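Long-range contacts in uncharacterized conserved protein YndB, AHSA1/START domain (Micromonospora chersina, PDB 6V04), which is of unknown function but, as a START/Bet v1-like protein encoded in the dynemicin biosynthetic locus, probably takes part in making that compound: residues G182-F186 and F197-W202; T223-V227 and L238-H242. One frame throughout, in Å; residues are numbered along the deposited sequence. Where two conformers were deposited one is given.

Contact 1 (G182-F186 and F197-W202); sequences GPGWF and FTLRDW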
loop_
_atom_site.group_PDB
_atom_site.type_symbol
_atom_site.label_atom_id
_atom_site.label_comp_id
_atom_site.label_asym_id
_atom_site.label_seq_id
_atom_site.Cartn_x
_atom_site.Cartn_y
_atom_site.Cartn_z
ATOM N N GLY A 182 -5.725 28.907 -8.868
ATOM C CA GLY A 182 -5.770 27.868 -7.868
ATOM C C GLY A 182 -6.143 26.537 -8.497
ATOM O O GLY A 182 -6.980 26.480 -9.403
ATOM N N PRO A 183 -5.531 25.443 -8.046
ATOM C CA PRO A 183 -5.840 24.135 -8.644
ATOM C C PRO A 183 -7.333 23.837 -8.624
ATOM O O PRO A 183 -8.008 24.010 -7.604
ATOM C CB PRO A 183 -5.050 23.156 -7.769
ATOM C CG PRO A 183 -3.921 23.965 -7.237
ATOM C CD PRO A 183 -4.472 25.342 -7.027
ATOM N N GLY A 184 -7.846 23.378 -9.767
ATOM C CA GLY A 184 -9.266 23.127 -9.938
ATOM C C GLY A 184 -9.592 21.804 -10.609
ATOM O O GLY A 184 -10.748 21.385 -10.593
ATOM N N TRP A 185 -8.590 21.140 -11.192
ATOM C CA TRP A 185 -8.769 19.835 -11.816
ATOM C C TRP A 185 -7.713 18.847 -11.346
ATOM O O TRP A 185 -6.555 19.212 -11.150
ATOM C CB TRP A 185 -8.671 19.905 -13.348
ATOM C CG TRP A 185 -9.551 20.892 -14.033
ATOM C CD1 TRP A 185 -9.154 22.004 -14.703
ATOM C CD2 TRP A 185 -10.972 20.844 -14.134
ATOM N NE1 TRP A 185 -10.241 22.655 -15.227
ATOM C CE2 TRP A 185 -11.373 21.966 -14.882
ATOM C CE3 TRP A 185 -11.948 19.964 -13.662
ATOM C CZ2 TRP A 185 -12.708 22.227 -15.184
ATOM C CZ3 TRP A 185 -13.279 20.230 -13.966
ATOM C CH2 TRP A 185 -13.641 21.356 -14.701
ATOM N N PHE A 186 -8.124 17.589 -11.218
ATOM C CA PHE A 186 -7.253 16.448 -10.962
ATOM C C PHE A 186 -7.482 15.454 -12.091
ATOM O O PHE A 186 -8.632 15.134 -12.401
ATOM C CB PHE A 186 -7.592 15.833 -9.599
ATOM C CG PHE A 186 -6.642 14.771 -9.134
ATOM C CD1 PHE A 186 -6.763 13.463 -9.579
ATOM C CD2 PHE A 186 -5.659 15.066 -8.190
ATOM C CE1 PHE A 186 -5.924 12.474 -9.138
ATOM C CE2 PHE A 186 -4.805 14.076 -7.742
ATOM C CZ PHE A 186 -4.941 12.781 -8.205
ATOM N N PHE A 197 -11.391 15.319 -13.212
ATOM C CA PHE A 197 -12.147 15.382 -11.975
ATOM C C PHE A 197 -12.032 16.767 -11.353
ATOM O O PHE A 197 -10.952 17.371 -11.352
ATOM C CB PHE A 197 -11.641 14.328 -10.980
ATOM C CG PHE A 197 -11.816 12.927 -11.468
ATOM C CD1 PHE A 197 -10.890 12.356 -12.328
ATOM C CD2 PHE A 197 -12.919 12.186 -11.094
ATOM C CE1 PHE A 197 -11.058 11.068 -12.797
ATOM C CE2 PHE A 197 -13.097 10.900 -11.562
ATOM C CZ PHE A 197 -12.163 10.335 -12.415
ATOM N N THR A 198 -13.141 17.250 -10.800
ATOM C CA THR A 198 -13.147 18.533 -10.107
ATOM C C THR A 198 -12.410 18.441 -8.770
ATOM O O THR A 198 -12.687 17.562 -7.944
ATOM C CB THR A 198 -14.577 18.993 -9.869
ATOM O OG1 THR A 198 -15.249 19.157 -11.126
ATOM C CG2 THR A 198 -14.589 20.316 -9.119
ATOM N N LEU A 199 -11.506 19.382 -8.543
ATOM C CA LEU A 199 -10.738 19.481 -7.309
ATOM C C LEU A 199 -11.296 20.655 -6.514
ATOM O O LEU A 199 -11.515 21.736 -7.077
ATOM C CB LEU A 199 -9.256 19.675 -7.630
ATOM C CG LEU A 199 -8.265 19.589 -6.469
ATOM C CD1 LEU A 199 -6.896 19.184 -6.968
ATOM C CD2 LEU A 199 -8.190 20.932 -5.768
ATOM N N ARG A 200 -11.547 20.437 -5.225
ATOM C CA ARG A 200 -12.144 21.438 -4.349
ATOM C C ARG A 200 -11.354 21.535 -3.048
ATOM O O ARG A 200 -10.643 20.609 -2.652
ATOM C CB ARG A 200 -13.600 21.112 -3.986
ATOM C CG ARG A 200 -14.545 20.924 -5.160
ATOM C CD ARG A 200 -14.837 22.222 -5.906
ATOM N NE ARG A 200 -16.229 22.281 -6.351
ATOM C CZ ARG A 200 -16.667 22.991 -7.389
ATOM N NH1 ARG A 200 -15.825 23.710 -8.120
ATOM N NH2 ARG A 200 -17.956 22.973 -7.703
ATOM N N ASP A 201 -11.545 22.658 -2.356
ATOM C CA ASP A 201 -11.046 22.835 -0.987
ATOM C C ASP A 201 -9.533 22.644 -0.890
ATOM O O ASP A 201 -9.019 22.068 0.073
ATOM C CB ASP A 201 -11.773 21.895 -0.026
ATOM C CG ASP A 201 -13.269 22.173 0.035
ATOM O OD1 ASP A 201 -13.657 23.353 -0.080
ATOM O OD2 ASP A 201 -14.053 21.215 0.190
ATOM N N TRP A 202 -8.802 23.170 -1.866
ATOM C CA TRP A 202 -7.341 23.126 -1.815
ATOM C C TRP A 202 -6.826 23.914 -0.615
ATOM O O TRP A 202 -7.140 25.099 -0.470
ATOM C CB TRP A 202 -6.780 23.711 -3.110
ATOM C CG TRP A 202 -5.279 23.819 -3.208
ATOM C CD1 TRP A 202 -4.505 24.875 -2.819
ATOM C CD2 TRP A 202 -4.385 22.848 -3.762
ATOM N NE1 TRP A 202 -3.178 24.611 -3.083
ATOM C CE2 TRP A 202 -3.079 23.375 -3.662
ATOM C CE3 TRP A 202 -4.558 21.581 -4.321
ATOM C CZ2 TRP A 202 -1.968 22.689 -4.124
ATOM C CZ3 TRP A 202 -3.451 20.898 -4.771
ATOM C CH2 TRP A 202 -2.174 21.447 -4.669
#
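Three backbone hydrogen bonds join these antiparallel strands. F186 and F197 form a hydrogen-bonded pair, with F186 N to F197 O at 2.8 Å and F197 N to F186 O at 2.9 Å; L199 N to G184 O, 3.0 Å, is the third and nearly straight. W185 and T198, between them, are a non-hydrogen-bonded pair, and W185 CA lies 3.3 Å from F197 O in a CA-H...O contact. G184 and W185 both face A177 on the next strand, a classic beta bulge. The N-to-C directions of the two segments meet at 141°, 39° short of antiparallel; toward P183 the strands part and side chains replace backbone bonds. P183 CG sits 3.6 Å from the centroid of the W202 six-membered ring, almost on its normal, a CH-pi contact. L199 fills the angle between the strands, its CD2 4.3 Å from P183 CB and its CD1 4.3 Å from F186 CB. W202 NE1 is hydrogen-bonded to E167. This hairpin lies near one edge of the second of the chain's two seven-stranded sheets: I176 of strand 176-178 touches P183, F186, L199 and W202, F212 of strand 209-214 meets F186 and L199, and helix 252-277 covers F186 and F197 through T265, L258 and F262.

Contact 2 (T223-V227 and L238-H242); sequences TACQV and LSVSH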
loop_
_atom_site.group_PDB
_atom_site.type_symbol
_atom_site.label_atom_id
_atom_site.label_comp_id
_atom_site.label_asym_id
_atom_site.label_seq_id
_atom_site.Cartn_x
_atom_site.Cartn_y
_atom_site.Cartn_z
ATOM N N THR A 223 -14.404 12.521 -2.389
ATOM C CA THR A 223 -13.239 11.853 -1.827
ATOM C C THR A 223 -12.305 12.892 -1.209
ATOM O O THR A 223 -12.353 14.075 -1.548
ATOM C CB THR A 223 -12.504 11.029 -2.883
ATOM O OG1 THR A 223 -11.958 11.872 -3.896
ATOM C CG2 THR A 223 -13.419 10.005 -3.509
ATOM N N ALA A 224 -11.481 12.447 -0.254
ATOM C CA ALA A 224 -10.656 13.340 0.554
ATOM C C ALA A 224 -9.206 12.908 0.457
ATOM O O ALA A 224 -8.888 11.733 0.673
ATOM C CB ALA A 224 -11.110 13.336 2.012
ATOM N N CYS A 225 -8.327 13.858 0.168
ATOM C CA CYS A 225 -6.917 13.571 -0.034
ATOM C C CYS A 225 -6.082 14.364 0.953
ATOM O O CYS A 225 -6.287 15.571 1.125
ATOM C CB CYS A 225 -6.493 13.904 -1.455
ATOM S SG CYS A 225 -4.776 13.542 -1.730
ATOM N N GLN A 226 -5.124 13.678 1.566
ATOM C CA GLN A 226 -4.183 14.275 2.501
ATOM C C GLN A 226 -2.786 13.873 2.069
ATOM O O GLN A 226 -2.504 12.680 1.921
ATOM C CB GLN A 226 -4.463 13.810 3.929
ATOM C CG GLN A 226 -5.836 14.177 4.449
ATOM C CD GLN A 226 -6.611 12.976 4.955
ATOM O OE1 GLN A 226 -6.038 12.047 5.524
ATOM N NE2 GLN A 226 -7.923 12.984 4.737
ATOM N N VAL A 227 -1.920 14.856 1.867
ATOM C CA VAL A 227 -0.517 14.655 1.523
ATOM C C VAL A 227 0.316 15.324 2.612
ATOM O O VAL A 227 0.016 16.450 3.024
ATOM C CB VAL A 227 -0.192 15.259 0.145
ATOM C CG1 VAL A 227 1.273 15.031 -0.221
ATOM C CG2 VAL A 227 -1.099 14.677 -0.919
ATOM N N LEU A 238 7.414 11.484 1.944
ATOM C CA LEU A 238 6.228 12.038 1.317
ATOM C C LEU A 238 5.161 10.959 1.307
ATOM O O LEU A 238 5.376 9.886 0.740
ATOM C CB LEU A 238 6.568 12.479 -0.098
ATOM C CG LEU A 238 5.379 12.868 -0.963
ATOM C CD1 LEU A 238 4.692 14.091 -0.401
ATOM C CD2 LEU A 238 5.833 13.111 -2.400
ATOM N N SER A 239 4.032 11.225 1.954
ATOM C CA SER A 239 2.961 10.247 2.067
ATOM C C SER A 239 1.655 10.830 1.545
ATOM O O SER A 239 1.400 12.038 1.636
ATOM C CB SER A 239 2.775 9.779 3.513
ATOM O OG SER A 239 2.303 10.821 4.350
ATOM N N VAL A 240 0.826 9.953 0.996
ATOM C CA VAL A 240 -0.494 10.321 0.509
ATOM C C VAL A 240 -1.515 9.374 1.108
ATOM O O VAL A 240 -1.238 8.189 1.317
ATOM C CB VAL A 240 -0.588 10.310 -1.029
ATOM C CG1 VAL A 240 -0.249 8.942 -1.591
ATOM C CG2 VAL A 240 -2.000 10.734 -1.459
ATOM N N SER A 241 -2.691 9.917 1.414
ATOM C CA SER A 241 -3.875 9.141 1.760
ATOM C C SER A 241 -5.031 9.694 0.947
ATOM O O SER A 241 -5.251 10.910 0.939
ATOM C CB SER A 241 -4.189 9.252 3.248
ATOM O OG SER A 241 -5.405 8.596 3.575
ATOM N N HIS A 242 -5.780 8.822 0.276
ATOM C CA HIS A 242 -6.927 9.251 -0.513
ATOM C C HIS A 242 -8.089 8.331 -0.168
ATOM O O HIS A 242 -8.055 7.136 -0.486
ATOM C CB HIS A 242 -6.580 9.232 -1.993
ATOM C CG HIS A 242 -7.528 10.007 -2.842
ATOM N ND1 HIS A 242 -7.250 10.334 -4.152
ATOM C CD2 HIS A 242 -8.749 10.522 -2.571
ATOM C CE1 HIS A 242 -8.270 11.004 -4.656
ATOM N NE2 HIS A 242 -9.193 11.137 -3.718
HETATM O O HOH W 1 -0.877 11.614 4.180
#
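T223 opens the pairing with its side chain: H242 NE2 donates a hydrogen bond to T223 OG1 at 2.9 Å, and the same hydroxyl is also bonded to V214 O on strand 209-214. A224 points its methyl group away, yet its O receives a CA-H...O contact from H242 CA at 3.4 Å. C225 faces H242 as a non-hydrogen-bonded pair; C225 CB lies over one face of the imidazole, 4.3 Å from the ring centroid, and C225 SG reaches V240 CG2 at 4.0 Å. The two strands form an antiparallel hairpin in the second of the chain's two sheets, whose strand order repeats that of the first and which, with long helix 252-277, is consistent with a START/Bet v1-like (helix-grip) fold; the helix packs on the face bearing C225, V227, V240 and H242. Its W266 touches the first three and is hydrogen-bonded to H242 ND1, so both ring nitrogens of the buried histidine have partners. Q226 pairs with S241 through two backbone hydrogen bonds, Q226 N to S241 O and S241 N to Q226 O, each 2.8 Å, their side chains on the face opposite the helix. Water 1 donates to Q226 O at 3.0 Å and is hydrogen-bonded to S239 OG at 3.3 Å. At V227, CG1 meets L238 CD1 at 3.6 Å and CG2 meets V240 CG2 at 4.1 Å.

Both contacts belong to one antiparallel sheet of seven strands, the second of two in the chain, and follow one another in sequence: the hairpin of contact 1 closes before that of contact 2 opens. Their centres lie 14 Å apart and their nearest atoms about 5 Å, without touching. Strand 209-214 runs between them, bordered by strand 196-205 of contact 1 and strand 223-230 of contact 2. Contact 1 lies toward the outer strand 176-178, contact 2 toward the other outer strand, 151-157. Helix 252-277 packs against both, and F262 meets F197 as well as H242, so successive hairpins build a single helix-covered sheet, as in the START/Bet v1-like fold.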